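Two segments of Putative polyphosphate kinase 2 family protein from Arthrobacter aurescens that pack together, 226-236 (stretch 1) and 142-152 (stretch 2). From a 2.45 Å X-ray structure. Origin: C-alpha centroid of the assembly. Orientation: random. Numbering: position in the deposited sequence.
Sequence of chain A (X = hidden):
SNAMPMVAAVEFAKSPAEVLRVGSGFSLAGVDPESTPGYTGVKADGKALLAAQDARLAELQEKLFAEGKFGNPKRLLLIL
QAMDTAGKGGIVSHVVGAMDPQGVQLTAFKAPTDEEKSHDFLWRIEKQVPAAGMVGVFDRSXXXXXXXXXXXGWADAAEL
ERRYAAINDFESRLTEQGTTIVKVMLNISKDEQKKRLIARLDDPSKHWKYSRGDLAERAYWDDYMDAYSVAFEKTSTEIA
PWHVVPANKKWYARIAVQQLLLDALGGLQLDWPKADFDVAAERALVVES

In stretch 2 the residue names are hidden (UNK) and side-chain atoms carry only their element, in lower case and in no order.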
# COMPACT_ATOMS: atom_id res chain seq x y z
N ASP A 226 8.61 -18.05 -25.65
CA ASP A 226 9.84 -17.81 -26.44
C ASP A 226 10.39 -16.37 -26.15
O ASP A 226 11.60 -16.16 -25.95
CB ASP A 226 9.59 -18.08 -27.95
CG ASP A 226 10.87 -18.05 -28.77
OD1 ASP A 226 11.77 -18.89 -28.49
OD2 ASP A 226 11.02 -17.19 -29.68
N ALA A 227 9.47 -15.41 -26.12
CA ALA A 227 9.81 -14.04 -25.84
C ALA A 227 10.51 -13.93 -24.50
O ALA A 227 11.53 -13.25 -24.36
CB ALA A 227 8.56 -13.19 -25.85
N TYR A 228 9.96 -14.62 -23.51
CA TYR A 228 10.51 -14.59 -22.18
C TYR A 228 11.90 -15.17 -22.21
O TYR A 228 12.84 -14.59 -21.67
CB TYR A 228 9.61 -15.34 -21.17
CG TYR A 228 8.59 -14.42 -20.52
CD1 TYR A 228 8.97 -13.52 -19.54
CD2 TYR A 228 7.25 -14.42 -20.91
CE1 TYR A 228 8.06 -12.66 -18.98
CE2 TYR A 228 6.33 -13.54 -20.33
CZ TYR A 228 6.75 -12.66 -19.36
OH TYR A 228 5.88 -11.76 -18.76
N SER A 229 12.03 -16.33 -22.84
CA SER A 229 13.27 -17.07 -22.76
C SER A 229 14.35 -16.30 -23.46
O SER A 229 15.46 -16.28 -22.99
CB SER A 229 13.12 -18.49 -23.30
OG SER A 229 12.85 -18.42 -24.65
N VAL A 230 14.02 -15.63 -24.56
CA VAL A 230 15.00 -14.80 -25.25
C VAL A 230 15.38 -13.60 -24.40
O VAL A 230 16.58 -13.37 -24.14
CB VAL A 230 14.52 -14.36 -26.64
CG1 VAL A 230 15.51 -13.32 -27.26
CG2 VAL A 230 14.38 -15.60 -27.52
N ALA A 231 14.37 -12.88 -23.94
CA ALA A 231 14.53 -11.81 -22.93
C ALA A 231 15.49 -12.19 -21.81
O ALA A 231 16.33 -11.38 -21.42
CB ALA A 231 13.17 -11.39 -22.33
N PHE A 232 15.36 -13.42 -21.28
CA PHE A 232 16.28 -13.86 -20.22
C PHE A 232 17.69 -14.11 -20.73
O PHE A 232 18.65 -13.81 -20.02
CB PHE A 232 15.85 -15.15 -19.47
CG PHE A 232 14.46 -15.12 -18.88
CD1 PHE A 232 13.91 -13.99 -18.36
CD2 PHE A 232 13.71 -16.28 -18.84
CE1 PHE A 232 12.64 -14.00 -17.84
CE2 PHE A 232 12.46 -16.30 -18.34
CZ PHE A 232 11.92 -15.13 -17.85
N GLU A 233 17.86 -14.65 -21.93
CA GLU A 233 19.22 -14.82 -22.47
C GLU A 233 19.84 -13.47 -22.65
O GLU A 233 21.03 -13.32 -22.55
CB GLU A 233 19.23 -15.56 -23.83
CG GLU A 233 18.94 -17.10 -23.74
CD GLU A 233 18.73 -17.79 -25.12
OE1 GLU A 233 19.27 -17.21 -26.11
OE2 GLU A 233 18.03 -18.87 -25.20
N LYS A 234 19.03 -12.47 -22.97
CA LYS A 234 19.56 -11.15 -23.33
C LYS A 234 19.81 -10.26 -22.11
O LYS A 234 20.75 -9.48 -22.15
CB LYS A 234 18.61 -10.44 -24.31
CG LYS A 234 18.37 -11.21 -25.65
CD LYS A 234 19.37 -10.81 -26.75
CE LYS A 234 19.42 -11.78 -27.93
NZ LYS A 234 20.82 -11.87 -28.43
N THR A 235 19.00 -10.40 -21.04
CA THR A 235 18.92 -9.39 -19.96
C THR A 235 19.12 -9.89 -18.53
O THR A 235 19.03 -9.09 -17.58
CB THR A 235 17.58 -8.62 -20.00
OG1 THR A 235 16.48 -9.51 -19.72
CG2 THR A 235 17.38 -7.98 -21.36
N SER A 236 19.42 -11.19 -18.36
CA SER A 236 19.81 -11.70 -17.07
C SER A 236 21.32 -11.52 -16.84
O SER A 236 22.14 -12.30 -17.33
CB SER A 236 19.42 -13.16 -16.94
OG SER A 236 19.88 -13.72 -15.71
N UNK A 142 9.51 -2.51 -17.89
CA UNK A 142 10.13 -2.18 -19.16
C UNK A 142 10.18 -3.38 -20.13
O UNK A 142 10.23 -3.20 -21.35
o UNK A 142 11.58 -2.05 -16.21
c UNK A 142 12.55 -2.53 -16.82
c UNK A 142 12.56 -2.58 -18.32
n UNK A 142 13.65 -3.03 -16.19
c UNK A 142 11.53 -1.62 -18.95
N UNK A 143 10.12 -4.59 -19.58
CA UNK A 143 10.13 -5.80 -20.34
C UNK A 143 8.90 -5.99 -21.21
O UNK A 143 8.98 -6.67 -22.24
c UNK A 143 10.36 -7.00 -19.42
c UNK A 143 14.47 -6.90 -18.04
c UNK A 143 13.47 -6.35 -17.28
c UNK A 143 11.80 -7.00 -18.93
c UNK A 143 12.15 -6.39 -17.73
o UNK A 143 15.77 -6.87 -17.58
c UNK A 143 12.81 -7.54 -19.68
c UNK A 143 14.16 -7.52 -19.23
N UNK A 144 7.78 -5.38 -20.85
CA UNK A 144 6.59 -5.50 -21.68
C UNK A 144 6.94 -5.15 -23.11
O UNK A 144 6.39 -5.77 -24.07
c UNK A 144 4.01 -6.32 -20.01
o UNK A 144 4.44 -7.37 -19.52
c UNK A 144 4.82 -5.04 -19.90
o UNK A 144 2.91 -6.27 -20.57
c UNK A 144 5.45 -4.60 -21.22
N UNK A 145 7.89 -4.20 -23.26
CA UNK A 145 8.25 -3.71 -24.58
C UNK A 145 9.16 -4.64 -25.36
O UNK A 145 9.45 -4.36 -26.49
c UNK A 145 8.83 -2.32 -24.49
o UNK A 145 6.89 -1.00 -24.81
c UNK A 145 7.81 -1.32 -24.02
o UNK A 145 7.91 -0.85 -22.86
N UNK A 146 9.62 -5.74 -24.76
CA UNK A 146 10.21 -6.83 -25.54
C UNK A 146 9.46 -8.17 -25.46
O UNK A 146 10.03 -9.21 -25.81
c UNK A 146 11.67 -7.07 -25.17
c UNK A 146 11.81 -7.53 -23.72
c UNK A 146 12.44 -5.83 -25.44
N UNK A 147 8.22 -8.15 -24.99
CA UNK A 147 7.41 -9.37 -24.88
C UNK A 147 6.18 -9.27 -25.78
O UNK A 147 6.13 -9.88 -26.81
c UNK A 147 7.72 -9.76 -21.04
c UNK A 147 8.14 -9.95 -22.48
c UNK A 147 6.99 -9.66 -23.43
c UNK A 147 8.74 -11.34 -22.73
N UNK A 148 5.19 -8.49 -25.37
CA UNK A 148 3.99 -8.37 -26.12
C UNK A 148 4.39 -7.88 -27.53
O UNK A 148 3.99 -8.45 -28.54
c UNK A 148 3.26 -6.04 -25.34
c UNK A 148 2.93 -7.49 -25.34
c UNK A 148 1.53 -7.66 -25.95
c UNK A 148 0.35 -7.15 -25.02
N UNK A 149 5.26 -6.88 -27.60
CA UNK A 149 5.67 -6.30 -28.88
C UNK A 149 6.34 -7.35 -29.76
O UNK A 149 6.17 -7.34 -30.97
n UNK A 149 6.07 -2.67 -28.76
c UNK A 149 6.62 -5.13 -28.64
c UNK A 149 5.41 -1.75 -28.08
c UNK A 149 5.22 -3.67 -27.02
n UNK A 149 4.87 -2.34 -27.02
c UNK A 149 5.97 -3.89 -28.12
N UNK A 150 7.09 -8.25 -29.17
CA UNK A 150 7.72 -9.29 -29.95
C UNK A 150 6.66 -10.22 -30.56
O UNK A 150 6.53 -10.32 -31.77
c UNK A 150 10.54 -11.63 -29.00
n UNK A 150 12.34 -14.27 -30.75
c UNK A 150 11.35 -13.67 -30.12
c UNK A 150 8.68 -10.07 -29.09
c UNK A 150 9.42 -11.13 -29.85
n UNK A 150 10.22 -14.36 -29.85
n UNK A 150 11.51 -12.40 -29.74
N UNK A 151 5.91 -10.88 -29.68
CA UNK A 151 4.84 -11.78 -30.05
C UNK A 151 4.02 -11.27 -31.23
O UNK A 151 3.80 -12.00 -32.19
c UNK A 151 4.61 -12.60 -27.73
c UNK A 151 3.88 -12.00 -28.90
c UNK A 151 2.71 -12.92 -29.32
N UNK A 152 3.58 -10.02 -31.16
CA UNK A 152 2.68 -9.45 -32.15
C UNK A 152 3.35 -8.68 -33.31
O UNK A 152 2.69 -7.94 -34.04
n UNK A 152 0.25 -9.15 -29.39
n UNK A 152 -0.75 -10.96 -29.91
c UNK A 152 -0.60 -10.06 -28.96
c UNK A 152 0.65 -9.46 -30.67
c UNK A 152 1.62 -8.62 -31.44
c UNK A 152 0.01 -10.61 -30.99

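Position 142 carries three side-chain carbons in a row, the third holding one oxygen and one nitrogen, and none of them contacts stretch 1. This terminal amide makes the residue Gln142.

Position 143 has one carbon followed by a ring of six carbons bearing an oxygen. Its CB points toward stretch 1, and the ring meets Thr235 at its edge: a ring carbon lies 3.1 Å from Thr235 OG1, near the ring plane. The phenol makes this Tyr143, and that carbon is CE1. The threonine oxygen also donates within its own helix, Thr235 OG1 to Ala231 O at 2.5 Å.

At position 144 three carbons end in two oxygens, with no contact to stretch 1 within 4.5 Å; a carboxylate on a two-carbon spacer is Glu144. Position 145 has the same group one carbon shorter, two carbons with two oxygens on the second, and likewise makes no contact with stretch 1, which gives Asp145.

Position 146 shows three carbons, two of them attached to the first. Its CB points toward stretch 1, where one of the two terminal carbons approaches Ala231 CB at 4.3 Å. Branching at CB with no heteroatom identifies Val146, and the approaching carbon is CG2.

Position 147 has four carbons forked at the second, so the branch lies one atom beyond CB. Although CB points sideways, the end of the side chain comes nearer to stretch 1: one terminal carbon sits 3.6 Å from Ala227 CB and also lies over the Tyr228 ring, while the other is 3.5 Å from Tyr228 CZ. This is Leu147, with chi1 m and chi2 t. The first of those methyls is Leu147 CD2, 3.7 Å from the centroid of the Tyr228 ring and only 8° off the ring normal, a CH-pi contact over the face; the second is CD1.

The four carbons at position 148 fork at the first, one arm being two carbons long, and are directed away from stretch 1: Ile148. Position 149 bears one carbon and a five-membered ring of three carbons and two nitrogens, out of reach of stretch 1; the imidazole makes it His149.

Position 150 runs through three carbons to a nitrogen, then a carbon carrying two more nitrogens. One terminal nitrogen lies 2.9 Å from Asp226 OD2, and Val230 CG2 is 4.0 Å from the other, over one face of the group. This guanidinium defines Arg150. The first three chi angles are all t, an extended chain that brings Arg150 NH1 to Asp226 OD2 in a salt bridge with an N-H...acceptor angle of 137°. A weak second bond joins Arg150 NH2 to the same Asp226 OD2 at 3.4 Å.

Position 151 again has three carbons forked at the first, one terminal carbon 4.4 Å from Ala227 CB: Val151, through CG2. Position 152 repeats the imidazole pattern without contacting stretch 1, giving His152.

The contact, burying 480 Å² in total, is centred on Ala227 and Leu147, whose CA atoms are 5.3 Å apart. The small Ala227 side chain accompanies this close backbone approach, while Leu147 reaches across to the Tyr228 face. Charge pairing between Arg150 and Asp226 adds a polar component to this apolar packing, and Tyr143 extends the contact to Thr235.

Stretch 2, residues 142-152: QYEDVLIHRVH
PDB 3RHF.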